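Local coordinates for phenylacetate-CoA oxygenase subunit PaaB (Ralstonia eutropha JMP134, PDB 3EGR), which probably serves as a small non-catalytic subunit of the multicomponent oxygenase that acts on phenylacetyl-CoA in the aerobic breakdown of phenylacetic acid, at residues 54-57 with 58-62. Sequence-based numbering, arbitrary orientation.
Sequences WVVP and STAIT. With SCN (thiocyanate ion), chain C.
Val-56 lays its CG1 methyl against the CB of Ala-60, 3.8 Å away, so the side chain near the end of the strand meets the turn that follows it. The torsion explains the choice of branch: CG1 stands opposite the backbone N (chi1 -171°) and thereby points at the turn. The same methyl meets Ile-61 more loosely, with CG1 of Val-56 4.4 Å from CG1 of Ile-61. Ala-60 has a second neighbour in the ring of Pro-57, whose CG lies 4.3 Å from the Ala-60 CB, and its methyl therefore borders both residues that close the strand.

The turn is held by one hydrogen bond between the segments, from Ala-60 N to Pro-57 O at 2.9 Å. The N-H...O angle of 159° is fairly straight, but the donor sits 45° out of the carbonyl plane. Thr-59 N also approaches this oxygen, yet its poor angle rules out a second bond there. One residue on, Ile-61 N donates to Ser-58 O at 3.0 Å, repeating the three-residue spacing.

Near the start of the turn, the CG2 branch of Ile-61 comes within 3.9 Å of the S of a thiocyanate ion, probably from the crystallisation liquor. One of the two deposited conformers of Ser-58 may also make a weak hydrogen bond from OG to the ion's N, with Glu-11 OE2 also within weak reach.

Val-56 and Ala-60 each also pack on their own counterparts in a second subunit, while Pro-57 touches Thr-59 of a third. Two successive i to i+3 backbone bonds identify a short 3-10 turn, which here ends strand 52-57, outermost in this chain's antiparallel sheet, which continues into a second subunit, and redirects the chain toward strand 62-63.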
ATOM      1  N   TRP A  54     -13.947  -1.337  -5.730  1.00 20.50           N
ATOM      2  CA  TRP A  54     -12.593  -1.031  -5.261  1.00 20.26           C
ATOM      3  C   TRP A  54     -12.117  -2.127  -4.321  1.00 20.75           C
ATOM      4  O   TRP A  54     -12.836  -2.497  -3.378  1.00 21.33           O
ATOM      5  CB  TRP A  54     -12.555   0.282  -4.484  1.00 19.50           C
ATOM      6  CG  TRP A  54     -12.736   1.523  -5.283  1.00 19.24           C
ATOM      7  CD1 TRP A  54     -12.845   1.620  -6.637  1.00 20.32           C
ATOM      8  CD2 TRP A  54     -12.772   2.863  -4.777  1.00 19.16           C
ATOM      9  NE1 TRP A  54     -12.967   2.940  -7.008  1.00 21.42           N
ATOM     10  CE2 TRP A  54     -12.923   3.724  -5.885  1.00 19.86           C
ATOM     11  CE3 TRP A  54     -12.694   3.422  -3.494  1.00 19.62           C
ATOM     12  CZ2 TRP A  54     -13.009   5.110  -5.751  1.00 18.52           C
ATOM     13  CZ3 TRP A  54     -12.770   4.807  -3.360  1.00 19.23           C
ATOM     14  CH2 TRP A  54     -12.937   5.632  -4.484  1.00 19.39           C
ATOM     15  N   VAL A  55     -10.908  -2.629  -4.570  1.00 20.55           N
ATOM     16  CA  VAL A  55     -10.246  -3.536  -3.651  1.00 20.28           C
ATOM     17  C   VAL A  55      -8.976  -2.881  -3.115  1.00 22.66           C
ATOM     18  O   VAL A  55      -8.269  -2.153  -3.828  1.00 24.09           O
ATOM     19  CB  VAL A  55      -9.923  -4.920  -4.291  1.00 19.88           C
ATOM     20  CG1 VAL A  55     -11.216  -5.657  -4.646  1.00 18.28           C
ATOM     21  CG2 VAL A  55      -8.971  -4.795  -5.498  1.00 19.35           C
ATOM     22  N   VAL A  56      -8.703  -3.161  -1.845  1.00 24.03           N
ATOM     23  CA  VAL A  56      -7.585  -2.576  -1.113  1.00 23.77           C
ATOM     24  C   VAL A  56      -7.015  -3.636  -0.188  1.00 24.05           C
ATOM     25  O   VAL A  56      -7.764  -4.259   0.582  1.00 23.37           O
ATOM     26  CB  VAL A  56      -8.052  -1.405  -0.235  1.00 23.55           C
ATOM     27  CG1 VAL A  56      -6.872  -0.682   0.320  1.00 23.94           C
ATOM     28  CG2 VAL A  56      -8.937  -0.478  -1.041  1.00 24.17           C
ATOM     29  N   PRO A  57      -5.693  -3.868  -0.261  1.00 24.21           N
ATOM     30  CA  PRO A  57      -5.117  -4.766   0.718  1.00 23.83           C
ATOM     31  C   PRO A  57      -5.319  -4.175   2.100  1.00 23.05           C
ATOM     32  O   PRO A  57      -5.124  -2.967   2.275  1.00 22.75           O
ATOM     33  CB  PRO A  57      -3.627  -4.805   0.346  1.00 24.91           C
ATOM     34  CG  PRO A  57      -3.401  -3.735  -0.600  1.00 23.90           C
ATOM     35  CD  PRO A  57      -4.692  -3.347  -1.206  1.00 24.18           C
ATOM     36  N   SER A  58      -5.732  -5.022   3.045  0.50 22.37           N
ATOM     37  CA  SER A  58      -5.945  -4.638   4.440  0.50 22.71           C
ATOM     38  C   SER A  58      -4.807  -3.804   5.030  0.50 22.52           C
ATOM     39  O   SER A  58      -5.043  -2.815   5.720  0.50 24.04           O
ATOM     40  CB  SER A  58      -6.132  -5.893   5.300  0.50 24.11           C
ATOM     41  OG  SER A  58      -7.421  -6.456   5.129  0.50 25.39           O
ATOM     42  N   THR A  59      -3.573  -4.196   4.740  1.00 21.45           N
ATOM     43  CA  THR A  59      -2.420  -3.517   5.283  1.00 19.13           C
ATOM     44  C   THR A  59      -2.373  -2.056   4.890  1.00 18.35           C
ATOM     45  O   THR A  59      -1.682  -1.288   5.506  1.00 22.03           O
ATOM     46  CB  THR A  59      -1.121  -4.239   4.895  1.00 19.51           C
ATOM     47  OG1 THR A  59      -1.085  -4.469   3.471  1.00 20.60           O
ATOM     48  CG2 THR A  59      -1.049  -5.564   5.655  1.00 17.53           C
ATOM     49  N   ALA A  60      -3.118  -1.653   3.872  1.00 19.91           N
ATOM     50  CA  ALA A  60      -3.093  -0.268   3.405  1.00 19.33           C
ATOM     51  C   ALA A  60      -4.031   0.652   4.209  1.00 19.63           C
ATOM     52  O   ALA A  60      -3.972   1.865   4.060  1.00 22.53           O
ATOM     53  CB  ALA A  60      -3.434  -0.220   1.920  1.00 16.88           C
ATOM     54  N   ILE A  61      -4.888   0.085   5.049  1.00 19.47           N
ATOM     55  CA  ILE A  61      -5.875   0.864   5.797  1.00 21.14           C
ATOM     56  C   ILE A  61      -5.353   1.183   7.189  1.00 21.00           C
ATOM     57  O   ILE A  61      -4.948   0.287   7.898  1.00 24.98           O
ATOM     58  CB  ILE A  61      -7.222   0.070   5.937  1.00 21.37           C
ATOM     59  CG1 ILE A  61      -7.870  -0.124   4.563  1.00 21.73           C
ATOM     60  CG2 ILE A  61      -8.180   0.799   6.825  1.00 20.13           C
ATOM     61  CD1 ILE A  61      -8.780  -1.309   4.478  1.00 21.16           C
ATOM     62  N   THR A  62      -5.363   2.447   7.571  1.00 20.89           N
ATOM     63  CA  THR A  62      -5.105   2.861   8.945  1.00 19.80           C
ATOM     64  C   THR A  62      -6.439   3.351   9.527  1.00 20.66           C
ATOM     65  O   THR A  62      -7.074   4.261   8.965  1.00 19.06           O
ATOM     66  CB  THR A  62      -4.100   4.010   8.972  1.00 20.10           C
ATOM     67  OG1 THR A  62      -2.988   3.677   8.134  1.00 20.86           O
ATOM     68  CG2 THR A  62      -3.616   4.297  10.374  1.00 17.47           C
TER
HETATM   69  S   SCN C  96      -8.480  -2.363   9.165  1.00 69.85           S
HETATM   70  C   SCN C  96      -9.247  -3.653   8.161  1.00 64.03           C
HETATM   71  N   SCN C  96      -9.102  -4.548   7.214  1.00 64.28           N